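Local coordinates for protein glycoside transferase (Listeria monocytogenes, PDB 6R2M) that probably hydrolyses glycosidic bonds in exopolysaccharide, acting as a monomeric extracellular enzyme built mainly of alpha-helices, at residues Glu28-Lys33 / Phe302-Lys307; Glu58-Val61 / Lys67-Gln70; Leu163-Met168 / Phe220-Asp225; Pro188-Val193 / Met213-Ala218; Pro204-Met209 / Lys254-Asn259. One frame throughout, in Å; residues are numbered along the deposited sequence.

Contact 1. Residues Glu28-Lys33 / Phe302-Lys307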
# COMPACT_ATOMS: atom_id res chain seq x y z
N GLU A 28 15.86 -13.04 -8.52
CA GLU A 28 16.37 -13.16 -9.89
C GLU A 28 15.98 -11.98 -10.77
O GLU A 28 16.68 -11.69 -11.74
CB GLU A 28 15.87 -14.48 -10.50
CG GLU A 28 16.14 -14.64 -12.00
CD GLU A 28 17.58 -15.00 -12.30
OE1 GLU A 28 18.03 -14.77 -13.45
OE2 GLU A 28 18.27 -15.51 -11.39
N ASN A 29 14.88 -11.29 -10.48
CA ASN A 29 14.35 -10.34 -11.44
C ASN A 29 14.16 -8.93 -10.94
O ASN A 29 14.17 -8.00 -11.75
CB ASN A 29 13.00 -10.83 -11.98
CG ASN A 29 13.13 -12.09 -12.79
OD1 ASN A 29 13.59 -12.05 -13.93
ND2 ASN A 29 12.76 -13.23 -12.21
N TYR A 30 13.96 -8.73 -9.64
CA TYR A 30 13.67 -7.41 -9.12
C TYR A 30 14.73 -6.94 -8.13
O TYR A 30 14.47 -6.01 -7.36
CB TYR A 30 12.30 -7.38 -8.44
CG TYR A 30 11.12 -7.34 -9.39
CD1 TYR A 30 10.83 -6.20 -10.13
CD2 TYR A 30 10.26 -8.43 -9.49
CE1 TYR A 30 9.73 -6.17 -10.98
CE2 TYR A 30 9.15 -8.40 -10.33
CZ TYR A 30 8.90 -7.28 -11.07
OH TYR A 30 7.80 -7.27 -11.90
N THR A 31 15.91 -7.56 -8.10
CA THR A 31 16.93 -7.19 -7.13
C THR A 31 18.15 -6.64 -7.83
O THR A 31 18.72 -7.29 -8.71
CB THR A 31 17.31 -8.39 -6.25
OG1 THR A 31 16.13 -8.91 -5.63
CG2 THR A 31 18.23 -7.95 -5.15
N ALA A 32 18.56 -5.44 -7.44
CA ALA A 32 19.79 -4.86 -7.95
C ALA A 32 21.00 -5.48 -7.24
O ALA A 32 20.87 -6.22 -6.27
CB ALA A 32 19.78 -3.34 -7.76
N LYS A 33 22.20 -5.15 -7.75
CA LYS A 33 23.42 -5.77 -7.22
C LYS A 33 23.62 -5.46 -5.74
O LYS A 33 24.21 -6.28 -5.02
CB LYS A 33 24.63 -5.29 -8.03
CG LYS A 33 24.78 -5.95 -9.39
CD LYS A 33 25.40 -7.33 -9.28
CE LYS A 33 25.61 -7.96 -10.65
NZ LYS A 33 26.94 -7.64 -11.24
N PHE A 302 5.10 -3.05 -7.80
CA PHE A 302 3.84 -2.82 -7.08
C PHE A 302 2.73 -3.73 -7.59
O PHE A 302 1.98 -4.30 -6.79
CB PHE A 302 3.41 -1.36 -7.24
CG PHE A 302 2.27 -0.95 -6.33
CD1 PHE A 302 2.50 -0.59 -5.01
CD2 PHE A 302 0.97 -0.82 -6.84
CE1 PHE A 302 1.45 -0.15 -4.19
CE2 PHE A 302 -0.06 -0.38 -6.03
CZ PHE A 302 0.17 -0.04 -4.71
N ASP A 303 2.63 -3.89 -8.92
CA ASP A 303 1.61 -4.78 -9.48
C ASP A 303 1.96 -6.24 -9.20
O ASP A 303 1.10 -7.03 -8.78
CB ASP A 303 1.48 -4.55 -10.98
CG ASP A 303 0.79 -3.24 -11.31
OD1 ASP A 303 -0.25 -2.94 -10.70
OD2 ASP A 303 1.30 -2.52 -12.19
N TYR A 304 3.21 -6.62 -9.44
CA TYR A 304 3.63 -8.00 -9.23
C TYR A 304 3.35 -8.43 -7.80
O TYR A 304 2.72 -9.46 -7.56
CB TYR A 304 5.12 -8.14 -9.56
CG TYR A 304 5.67 -9.48 -9.14
CD1 TYR A 304 5.49 -10.61 -9.93
CD2 TYR A 304 6.33 -9.63 -7.92
CE1 TYR A 304 5.96 -11.84 -9.53
CE2 TYR A 304 6.81 -10.86 -7.52
CZ TYR A 304 6.63 -11.96 -8.32
OH TYR A 304 7.12 -13.17 -7.89
N ILE A 305 3.79 -7.63 -6.83
CA ILE A 305 3.77 -8.12 -5.46
C ILE A 305 2.39 -8.01 -4.84
O ILE A 305 2.03 -8.82 -3.98
CB ILE A 305 4.84 -7.40 -4.61
CG1 ILE A 305 5.11 -8.17 -3.32
CG2 ILE A 305 4.46 -5.93 -4.32
CD1 ILE A 305 5.86 -9.49 -3.54
N ASN A 306 1.58 -7.02 -5.24
CA ASN A 306 0.22 -6.96 -4.71
C ASN A 306 -0.63 -8.10 -5.25
O ASN A 306 -1.52 -8.59 -4.54
CB ASN A 306 -0.43 -5.61 -5.01
CG ASN A 306 -0.10 -4.57 -3.94
OD1 ASN A 306 -0.51 -4.70 -2.80
ND2 ASN A 306 0.63 -3.53 -4.32
N LYS A 307 -0.36 -8.56 -6.47
CA LYS A 307 -1.04 -9.77 -6.92
C LYS A 307 -0.64 -10.96 -6.06
O LYS A 307 -1.51 -11.71 -5.60
CB LYS A 307 -0.77 -10.02 -8.42
CG LYS A 307 -1.34 -11.33 -8.91
CD LYS A 307 -1.32 -11.42 -10.42
CE LYS A 307 -1.91 -12.74 -10.87
NZ LYS A 307 -1.96 -12.93 -12.35
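Tyr30 and Tyr304 mark the closest approach of the two backbones, yet their CA atoms are 10.1 Å apart: segment 28-33 runs off helix 21-29 into a loop, segment 302-307 is regular helix, and two long phenol side chains bridge the gap. Both leave their backbones toward each other. The Tyr30 ring brings its CE2 edge atom over one face of the Tyr304 ring, off centre, 3.8 Å from Tyr304 CG. The planes are inclined at 41° and the rings meet obliquely. Tyr304 CG is anti to its own backbone N (chi1 170°), which puts the ring under Tyr30 CE2. Tyr30 OH comes within 3.7 Å of Tyr304 CB. The contact thus joins the first and last regular helices of the chain in a fold consistent with an (alpha/alpha)6 barrel. The buried Tyr30 OH hydrogen-bonds Thr299 O, just ahead of helix 301-312, while the Tyr304 ring also meets that of Tyr25. On the same helix, Asn306 reaches back one turn to Phe302: Phe302 O accepts from Asn306 N (3.2 Å) and from Asn306 ND2 (2.9 Å), which arrive from opposite faces of the carbonyl plane, and ND2 sits above the centre of the Phe302 ring.

Contact 2. Residues Glu58-Val61 / Lys67-Gln70; sequences EYLV and KTFQ
Leu60 reaches from helix 50-62 toward Thr68 and Phe69 on helix 66-79, the two arms of an alpha-helical hairpin joined by a turn of three residues, probably one hairpin of an (alpha/alpha)6 barrel. Its CB lies near the plane of the Phe69 ring, at the edge, 4.2 Å from Phe69 CD2. With chi1 at -65°, CG stands anti to the carbonyl carbon, and the branch beyond it spreads over the backbone and methyl of Thr68. Leu60 CD1 lies 3.7 Å from Thr68 CG2 and 3.8 Å from Phe69 N, so it covers the backbone between these two residues. Leu60 CD2 keeps to the Thr68 side chain alone, 3.9 Å from Thr68 CG2, and the two side chains cross almost perpendicularly. A second apolar touch lies beside it: Val61 and Phe69 run alongside each other in the same direction, and Val61 CG2 presses to 3.4 Å from Phe69 CE2, a tight fit. No hydrogen bond spans the segments. The hydroxyl of Thr68 instead turns back to the turn, where Thr68 OG1 bonds Asp65 OD2, leaving its methyl for the leucine. Beyond the hairpin, Gln23 of helix 21-29 packs on Leu60, Tyr122 of helix 120-136 meets Phe69 edge-to-face, and Ala113 of helix 100-116 touches both Val61 and Phe69.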
# COMPACT_ATOMS: atom_id res chain seq x y z
N GLU A 58 5.79 -7.34 3.84
CA GLU A 58 4.43 -7.81 4.10
C GLU A 58 4.23 -9.22 3.57
O GLU A 58 3.71 -10.10 4.27
CB GLU A 58 3.45 -6.82 3.47
CG GLU A 58 2.00 -7.14 3.69
CD GLU A 58 1.09 -6.05 3.15
OE1 GLU A 58 1.54 -4.89 3.03
OE2 GLU A 58 -0.09 -6.35 2.86
N TYR A 59 4.66 -9.47 2.32
CA TYR A 59 4.55 -10.80 1.74
C TYR A 59 5.31 -11.83 2.56
O TYR A 59 4.81 -12.93 2.80
CB TYR A 59 5.06 -10.78 0.29
CG TYR A 59 4.97 -12.14 -0.36
CD1 TYR A 59 3.78 -12.56 -0.94
CD2 TYR A 59 6.05 -13.01 -0.33
CE1 TYR A 59 3.67 -13.81 -1.52
CE2 TYR A 59 5.95 -14.28 -0.91
CZ TYR A 59 4.76 -14.67 -1.49
OH TYR A 59 4.64 -15.94 -2.05
N LEU A 60 6.53 -11.49 3.00
CA LEU A 60 7.36 -12.47 3.69
C LEU A 60 6.77 -12.88 5.03
O LEU A 60 6.94 -14.03 5.44
CB LEU A 60 8.77 -11.90 3.87
CG LEU A 60 9.45 -11.69 2.51
CD1 LEU A 60 10.69 -10.86 2.70
CD2 LEU A 60 9.76 -13.01 1.76
N VAL A 61 6.08 -11.97 5.73
CA VAL A 61 5.37 -12.38 6.94
C VAL A 61 4.24 -13.34 6.58
O VAL A 61 4.04 -14.35 7.27
CB VAL A 61 4.84 -11.15 7.70
CG1 VAL A 61 3.97 -11.59 8.89
CG2 VAL A 61 5.99 -10.30 8.18
N LYS A 67 13.81 -15.71 7.68
CA LYS A 67 15.16 -15.43 7.20
C LYS A 67 15.16 -14.33 6.15
O LYS A 67 15.94 -13.37 6.24
CB LYS A 67 15.80 -16.69 6.65
CG LYS A 67 17.09 -16.45 5.91
CD LYS A 67 17.71 -17.78 5.48
CE LYS A 67 18.93 -17.57 4.60
NZ LYS A 67 18.55 -16.94 3.30
N THR A 68 14.30 -14.44 5.14
CA THR A 68 14.26 -13.39 4.13
C THR A 68 13.71 -12.09 4.71
O THR A 68 14.16 -11.01 4.34
CB THR A 68 13.45 -13.84 2.90
OG1 THR A 68 13.91 -15.15 2.50
CG2 THR A 68 13.66 -12.87 1.71
N PHE A 69 12.77 -12.17 5.66
CA PHE A 69 12.27 -10.96 6.31
C PHE A 69 13.40 -10.19 6.99
O PHE A 69 13.51 -8.97 6.85
CB PHE A 69 11.16 -11.32 7.32
CG PHE A 69 10.48 -10.11 7.90
CD1 PHE A 69 10.99 -9.51 9.03
CD2 PHE A 69 9.37 -9.54 7.27
CE1 PHE A 69 10.39 -8.37 9.56
CE2 PHE A 69 8.77 -8.39 7.79
CZ PHE A 69 9.29 -7.80 8.94
N GLN A 70 14.24 -10.89 7.77
CA GLN A 70 15.34 -10.21 8.45
C GLN A 70 16.35 -9.65 7.45
O GLN A 70 16.92 -8.58 7.69
CB GLN A 70 16.01 -11.17 9.44
CG GLN A 70 17.28 -10.62 10.11
CD GLN A 70 17.06 -9.32 10.86
OE1 GLN A 70 16.04 -9.14 11.51
NE2 GLN A 70 18.02 -8.40 10.75

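Contact 3. Residues Leu163-Met168 / Phe220-Asp225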
# COMPACT_ATOMS: atom_id res chain seq x y z
N LEU A 163 -3.63 6.97 3.60
CA LEU A 163 -4.09 6.62 4.94
C LEU A 163 -4.11 5.11 5.12
O LEU A 163 -4.55 4.36 4.24
CB LEU A 163 -5.48 7.19 5.21
CG LEU A 163 -5.60 8.72 5.21
CD1 LEU A 163 -7.07 9.12 5.28
CD2 LEU A 163 -4.85 9.35 6.36
N ASN A 164 -3.61 4.67 6.27
CA ASN A 164 -3.64 3.27 6.66
C ASN A 164 -4.30 3.28 8.03
O ASN A 164 -3.65 3.63 9.02
CB ASN A 164 -2.22 2.69 6.68
CG ASN A 164 -2.19 1.21 7.00
OD1 ASN A 164 -2.92 0.71 7.85
ND2 ASN A 164 -1.29 0.50 6.32
N ILE A 165 -5.60 2.98 8.07
CA ILE A 165 -6.35 3.16 9.31
C ILE A 165 -5.82 2.24 10.40
O ILE A 165 -5.68 2.64 11.56
CB ILE A 165 -7.85 2.93 9.07
CG1 ILE A 165 -8.38 3.95 8.06
CG2 ILE A 165 -8.64 2.98 10.40
CD1 ILE A 165 -8.05 5.41 8.38
N GLN A 166 -5.52 0.99 10.05
CA GLN A 166 -4.98 0.07 11.05
C GLN A 166 -3.69 0.61 11.66
O GLN A 166 -3.53 0.60 12.89
CB GLN A 166 -4.76 -1.31 10.43
CG GLN A 166 -4.03 -2.28 11.35
CD GLN A 166 -4.51 -3.71 11.23
OE1 GLN A 166 -5.71 -3.97 11.12
NE2 GLN A 166 -3.57 -4.65 11.22
N ALA A 167 -2.78 1.12 10.83
CA ALA A 167 -1.52 1.62 11.36
C ALA A 167 -1.75 2.85 12.24
O ALA A 167 -1.10 3.02 13.28
CB ALA A 167 -0.55 1.95 10.22
N MET A 168 -2.67 3.72 11.84
CA MET A 168 -2.92 4.93 12.61
C MET A 168 -3.54 4.62 13.96
O MET A 168 -3.25 5.31 14.94
CB MET A 168 -3.81 5.89 11.81
CG MET A 168 -3.16 6.37 10.55
SD MET A 168 -4.27 7.39 9.57
CE MET A 168 -4.58 8.73 10.73
N PHE A 220 -13.99 2.64 4.35
CA PHE A 220 -14.69 1.55 5.03
C PHE A 220 -14.05 1.23 6.36
O PHE A 220 -14.74 1.00 7.36
CB PHE A 220 -14.72 0.31 4.15
CG PHE A 220 -15.44 -0.84 4.78
CD1 PHE A 220 -14.73 -1.90 5.32
CD2 PHE A 220 -16.82 -0.86 4.85
CE1 PHE A 220 -15.39 -2.97 5.92
CE2 PHE A 220 -17.48 -1.92 5.43
CZ PHE A 220 -16.77 -2.98 5.97
N ASP A 221 -12.72 1.21 6.40
CA ASP A 221 -12.01 0.87 7.63
C ASP A 221 -12.34 1.83 8.76
O ASP A 221 -12.48 1.40 9.92
CB ASP A 221 -10.50 0.87 7.38
CG ASP A 221 -10.04 -0.34 6.60
OD1 ASP A 221 -10.82 -1.31 6.47
OD2 ASP A 221 -8.89 -0.32 6.13
N GLU A 222 -12.44 3.12 8.46
CA GLU A 222 -12.68 4.12 9.50
C GLU A 222 -14.17 4.26 9.81
O GLU A 222 -14.55 4.33 10.98
CB GLU A 222 -12.10 5.47 9.08
CG GLU A 222 -12.57 6.66 9.96
CD GLU A 222 -12.20 6.48 11.42
OE1 GLU A 222 -11.25 5.74 11.71
OE2 GLU A 222 -12.88 7.09 12.28
N ASN A 223 -15.00 4.31 8.77
CA ASN A 223 -16.40 4.68 8.94
C ASN A 223 -17.33 3.49 9.13
O ASN A 223 -18.47 3.68 9.60
CB ASN A 223 -16.87 5.52 7.75
CG ASN A 223 -16.11 6.83 7.66
OD1 ASN A 223 -15.95 7.53 8.66
ND2 ASN A 223 -15.64 7.17 6.46
N GLY A 224 -16.90 2.27 8.78
CA GLY A 224 -17.69 1.08 9.00
C GLY A 224 -18.73 0.80 7.94
O GLY A 224 -19.48 -0.18 8.06
N ASP A 225 -18.81 1.64 6.92
CA ASP A 225 -19.72 1.46 5.80
C ASP A 225 -19.02 1.95 4.55
O ASP A 225 -18.09 2.75 4.62
CB ASP A 225 -21.02 2.24 5.97
CG ASP A 225 -21.88 1.73 7.11
OD1 ASP A 225 -21.85 2.35 8.20
OD2 ASP A 225 -22.58 0.71 6.91
O HOH W 1 -6.83 1.85 5.59
O HOH W 2 -6.41 -0.59 7.71
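Two helix ends of what is consistent with an (alpha/alpha)6 barrel meet here: the start of helix 165-170, with Ile165 leading, touches the last turn of helix 209-223 at Asp221 and Glu222. Asn164 is the N-cap of the first helix, and Gly224, with phi 83°, ends the second. The direct touch is aliphatic. Ile165 CB lies 3.8 Å from Asp221 CB, Ile165 CG1 touches both CB atoms, 3.8 Å from that of Asp221 and 4.1 Å from that of Glu222, and Ile165 CG2 passes 4.0 Å from Glu222 OE1. Glu222 is bent at chi2, and its other oxygen, OE2, takes a hydrogen bond from Gln182. Polar coupling runs through water. One water accepts from Ile165 N and another from Gln166 N, and both donate to Asp221 OD2 at 3.0 Å. Two amides at the helix start are thereby relayed to one carboxylate oxygen. That residue's OD1 forms a salt bridge with Lys274, so the carboxylate is held at both oxygens. The next amide along is capped within its own segment: Ala167 N donates to Asn164 OD1 at 3.0 Å in a fairly straight bond (N-H...O 161°), the donor standing above the carbonyl plane of the side-chain amide, 48° out of it.

Contact 4. Residues Pro188-Val193 / Met213-Ala218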
# COMPACT_ATOMS: atom_id res chain seq x y z
N PRO A 188 -18.90 10.34 -8.66
CA PRO A 188 -18.80 9.09 -7.89
C PRO A 188 -17.37 8.78 -7.43
O PRO A 188 -17.17 7.75 -6.79
CB PRO A 188 -19.28 8.04 -8.90
CG PRO A 188 -18.74 8.57 -10.20
CD PRO A 188 -18.78 10.09 -10.10
N PHE A 189 -16.41 9.66 -7.73
CA PHE A 189 -15.03 9.48 -7.33
C PHE A 189 -14.70 10.36 -6.13
O PHE A 189 -15.25 11.45 -5.97
CB PHE A 189 -14.08 9.81 -8.47
CG PHE A 189 -14.39 9.08 -9.74
CD1 PHE A 189 -14.13 7.71 -9.84
CD2 PHE A 189 -14.94 9.75 -10.83
CE1 PHE A 189 -14.42 7.02 -11.01
CE2 PHE A 189 -15.22 9.06 -12.00
CZ PHE A 189 -14.96 7.70 -12.09
N PHE A 190 -13.79 9.87 -5.30
CA PHE A 190 -13.35 10.61 -4.13
C PHE A 190 -12.47 11.79 -4.55
O PHE A 190 -11.63 11.67 -5.45
CB PHE A 190 -12.52 9.73 -3.21
CG PHE A 190 -13.30 8.65 -2.53
CD1 PHE A 190 -13.98 8.89 -1.35
CD2 PHE A 190 -13.31 7.35 -3.05
CE1 PHE A 190 -14.67 7.88 -0.71
CE2 PHE A 190 -14.01 6.33 -2.41
CZ PHE A 190 -14.68 6.59 -1.25
N THR A 191 -12.64 12.92 -3.86
CA THR A 191 -11.63 13.97 -3.87
C THR A 191 -10.40 13.46 -3.14
O THR A 191 -10.49 13.13 -1.95
CB THR A 191 -12.14 15.22 -3.16
OG1 THR A 191 -12.70 14.83 -1.91
CG2 THR A 191 -13.18 15.94 -3.99
N GLU A 192 -9.27 13.39 -3.83
CA GLU A 192 -8.13 12.68 -3.26
C GLU A 192 -7.32 13.51 -2.28
O GLU A 192 -6.55 12.93 -1.50
CB GLU A 192 -7.19 12.22 -4.38
CG GLU A 192 -7.84 11.28 -5.37
CD GLU A 192 -8.34 11.98 -6.63
OE1 GLU A 192 -8.66 13.19 -6.56
OE2 GLU A 192 -8.39 11.32 -7.69
N VAL A 193 -7.44 14.83 -2.31
CA VAL A 193 -6.49 15.70 -1.62
C VAL A 193 -7.22 16.52 -0.56
O VAL A 193 -8.24 17.16 -0.84
CB VAL A 193 -5.76 16.63 -2.60
CG1 VAL A 193 -4.76 17.50 -1.85
CG2 VAL A 193 -5.03 15.82 -3.66
N MET A 213 -9.19 3.19 -5.04
CA MET A 213 -9.47 1.98 -4.26
C MET A 213 -8.87 2.09 -2.87
O MET A 213 -9.49 1.65 -1.89
CB MET A 213 -8.92 0.73 -4.96
CG MET A 213 -9.70 0.26 -6.18
SD MET A 213 -11.48 0.11 -5.92
CE MET A 213 -11.53 -0.91 -4.43
N LEU A 214 -7.68 2.68 -2.75
CA LEU A 214 -7.09 2.82 -1.43
C LEU A 214 -7.93 3.74 -0.55
O LEU A 214 -8.10 3.48 0.65
CB LEU A 214 -5.65 3.33 -1.54
CG LEU A 214 -4.69 2.27 -2.11
CD1 LEU A 214 -3.37 2.92 -2.46
CD2 LEU A 214 -4.50 1.14 -1.09
N ILE A 215 -8.48 4.82 -1.12
CA ILE A 215 -9.35 5.71 -0.35
C ILE A 215 -10.61 4.97 0.07
O ILE A 215 -11.07 5.08 1.22
CB ILE A 215 -9.70 6.97 -1.15
CG1 ILE A 215 -8.43 7.74 -1.50
CG2 ILE A 215 -10.71 7.86 -0.37
CD1 ILE A 215 -8.64 8.78 -2.57
N ALA A 216 -11.19 4.20 -0.84
CA ALA A 216 -12.42 3.48 -0.53
C ALA A 216 -12.20 2.50 0.61
O ALA A 216 -13.08 2.32 1.46
CB ALA A 216 -12.93 2.73 -1.76
N MET A 217 -11.05 1.82 0.61
CA MET A 217 -10.77 0.88 1.70
C MET A 217 -10.55 1.61 3.02
O MET A 217 -11.02 1.15 4.07
CB MET A 217 -9.58 0.00 1.33
CG MET A 217 -10.05 -1.14 0.44
SD MET A 217 -8.82 -2.39 0.11
CE MET A 217 -7.76 -1.38 -0.83
N ALA A 218 -9.84 2.74 3.00
CA ALA A 218 -9.68 3.52 4.23
C ALA A 218 -11.02 4.04 4.71
O ALA A 218 -11.28 4.10 5.92
CB ALA A 218 -8.71 4.67 3.99
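Phe190 and Ile215 face each other where an irregular loop, 188-193, passes a turn of helix 209-223, their CA atoms 7.4 Å apart. Their side chains slide past one another in opposite directions. Ile215 CG2 sits over one face of the Phe190 ring, 3.6 Å from the centroid and 19° off the ring normal, a CH-pi contact that is closest at Phe190 CG (3.5 Å). The methyl gets there because CG2 is the branch anti to the backbone N, while CG1 takes the other direction and carries CD1 toward the loop. There Ile215 CD1 lies 3.8 Å from Glu192 CG, so the isoleucine is divided between ring and glutamate stem. At the far side of the ring, Phe190 CE2 is 3.8 Å from both Ala216 CA and Ala216 CB, so the ring reaches the helix backbone. Phe230 of helix 228-241 also meets the Phe190 ring. The loop ends in a classic beta bulge, Glu192 and Val193 both facing Gln200, as it enters strand 193-195. Across the two segments there is no hydrogen bond. Packing between 188-193 and 213-218 is therefore apolar, methyl on ring and aliphatic, while Gln212, one residue earlier on the same helix, adds a hydrogen bond to the loop through its OE1, which accepts from Phe190 N. The buried carboxylate of Glu192, on a chain bent at chi2, has its bonding needs met at least partly by the backbone N of Ala202, in the loop after strand 198-200, which donates to OE1, and by a weak bond from Gln212 NE2 to OE2.

Contact 5. Residues Pro204-Met209 / Lys254-Asn259; sequences PSEVNM and KPSSEN. Unlike the reference sequence in segment 254-259: Lys254 (reference Asn).
The hydrogen bond between Ser256 and Glu206 carries the contact: Ser256 OG donates to Glu206 OE2 at 2.7 Å, striking the anti lone pair, on the side away from the other carboxylate oxygen. Glu206 makes the reach, since its CG is anti to the backbone N (chi1 -173°) and the chain stays extended beyond it, whereas Ser256 simply points its CB across. The same serine hydroxyl also bonds Gln249 NE2, so OG gives its proton to the glutamate and receives one from the amide.

Packing between the segments is slight. Glu206 OE2 lies 3.2 Å from Ser256 CB and Glu206 CG lies 3.6 Å from Ser256 OG, both consequences of the bond, and Arg247 packs on both residues.

Backbone bonds supply the frame. Strand 206-208 pairs antiparallel with strand 247-249, Val207 bonding Tyr248, and Ser256 is tied by its backbone to Arg247, which brings the loop alongside this two-stranded antiparallel sheet. Asn208 is the N-cap of helix 209-223, its OD1 accepting from Ile210 N. In the loop, Ser257 OG accepts from Asn259 N at 3.1 Å, an ST turn.

With donor and acceptor roles both taken at Ser256 OG, the hydroxyl has a defined orientation, and its short bond to the carboxylate is the only hydrogen bond between the two segments, added to the backbone bonds that tie the loop to Arg247 and Ala246.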
# COMPACT_ATOMS: atom_id res chain seq x y z
N PRO A 204 -7.13 17.69 -12.77
CA PRO A 204 -8.34 18.37 -13.26
C PRO A 204 -9.28 17.47 -14.04
O PRO A 204 -10.47 17.81 -14.15
CB PRO A 204 -7.79 19.51 -14.14
CG PRO A 204 -6.31 19.34 -14.18
CD PRO A 204 -5.90 18.46 -13.05
N SER A 205 -8.83 16.34 -14.58
CA SER A 205 -9.74 15.56 -15.42
C SER A 205 -9.69 14.05 -15.22
O SER A 205 -10.63 13.38 -15.66
CB SER A 205 -9.48 15.85 -16.90
OG SER A 205 -8.12 15.64 -17.21
N GLU A 206 -8.67 13.49 -14.58
CA GLU A 206 -8.53 12.04 -14.51
C GLU A 206 -8.42 11.59 -13.06
O GLU A 206 -7.82 12.28 -12.22
CB GLU A 206 -7.29 11.59 -15.28
CG GLU A 206 -7.13 10.10 -15.40
CD GLU A 206 -5.89 9.74 -16.20
OE1 GLU A 206 -4.76 10.01 -15.72
OE2 GLU A 206 -6.04 9.19 -17.31
N VAL A 207 -8.97 10.40 -12.77
CA VAL A 207 -8.73 9.72 -11.50
C VAL A 207 -7.94 8.45 -11.77
O VAL A 207 -8.14 7.79 -12.80
CB VAL A 207 -10.02 9.40 -10.73
CG1 VAL A 207 -10.73 10.69 -10.31
CG2 VAL A 207 -10.94 8.52 -11.55
N ASN A 208 -7.05 8.11 -10.85
CA ASN A 208 -6.31 6.86 -10.87
C ASN A 208 -6.99 5.88 -9.93
O ASN A 208 -7.12 6.16 -8.73
CB ASN A 208 -4.86 7.12 -10.45
CG ASN A 208 -3.98 5.91 -10.59
OD1 ASN A 208 -4.36 4.81 -10.22
ND2 ASN A 208 -2.78 6.11 -11.13
N MET A 209 -7.45 4.74 -10.45
CA MET A 209 -8.27 3.85 -9.64
C MET A 209 -7.47 3.11 -8.56
O MET A 209 -8.08 2.59 -7.62
CB MET A 209 -9.02 2.86 -10.53
CG MET A 209 -10.13 3.52 -11.35
SD MET A 209 -11.44 4.25 -10.34
CE MET A 209 -12.32 2.77 -9.87
N LYS A 254 -16.08 8.08 -18.28
CA LYS A 254 -15.59 7.10 -19.23
C LYS A 254 -14.12 6.77 -18.96
O LYS A 254 -13.37 7.61 -18.45
CB LYS A 254 -15.75 7.61 -20.66
CG LYS A 254 -17.21 7.75 -21.05
CD LYS A 254 -17.40 8.15 -22.51
CE LYS A 254 -18.72 7.61 -23.04
NZ LYS A 254 -19.59 7.12 -21.93
N PRO A 255 -13.69 5.54 -19.26
CA PRO A 255 -12.28 5.19 -19.03
C PRO A 255 -11.36 6.04 -19.89
O PRO A 255 -11.70 6.41 -21.02
CB PRO A 255 -12.21 3.70 -19.41
CG PRO A 255 -13.64 3.26 -19.56
CD PRO A 255 -14.43 4.46 -19.92
N SER A 256 -10.18 6.39 -19.35
CA SER A 256 -9.20 7.13 -20.13
C SER A 256 -8.70 6.31 -21.30
O SER A 256 -8.37 6.87 -22.36
CB SER A 256 -8.02 7.54 -19.26
OG SER A 256 -8.46 8.31 -18.17
N SER A 257 -8.59 5.01 -21.10
CA SER A 257 -8.30 4.02 -22.13
C SER A 257 -8.87 2.71 -21.62
O SER A 257 -9.40 2.64 -20.50
CB SER A 257 -6.80 3.93 -22.41
OG SER A 257 -6.15 3.20 -21.38
N GLU A 258 -8.74 1.65 -22.41
CA GLU A 258 -9.23 0.37 -21.90
C GLU A 258 -8.17 -0.38 -21.11
O GLU A 258 -8.39 -1.56 -20.77
CB GLU A 258 -9.80 -0.47 -23.05
CG GLU A 258 -11.02 0.22 -23.65
CD GLU A 258 -11.93 -0.70 -24.44
OE1 GLU A 258 -11.70 -1.93 -24.45
OE2 GLU A 258 -12.90 -0.19 -25.05
N ASN A 259 -7.08 0.28 -20.73
CA ASN A 259 -6.08 -0.39 -19.91
C ASN A 259 -6.65 -0.80 -18.55
O ASN A 259 -7.38 -0.04 -17.90
CB ASN A 259 -4.86 0.52 -19.70
CG ASN A 259 -4.01 0.66 -20.94
OD1 ASN A 259 -4.39 0.17 -22.01
ND2 ASN A 259 -2.88 1.33 -20.81

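How the contacts relate
Four of the five contacts lie between the segments of contact 1, which brings the first and last helices together. Contact 2 is its neighbour, 14 Å away between centres, and the two touch where Ile305 CD1 packs 4.1 Å from Tyr59 CB. On the other half, contacts 3 and 4 share helix 209-223, with centres 12 Å apart and Ile165 CG1 3.6 Å from Ala218 O. Contact 5 sits at the beginning of that helix, its centre about 14 Å from that of contact 4, where Phe189 CD1 meets Val207 CG2 at 3.7 Å. Contacts 2 and 5 are the most distant pair, about 35 Å between centres, on opposite sides of the chain's centre.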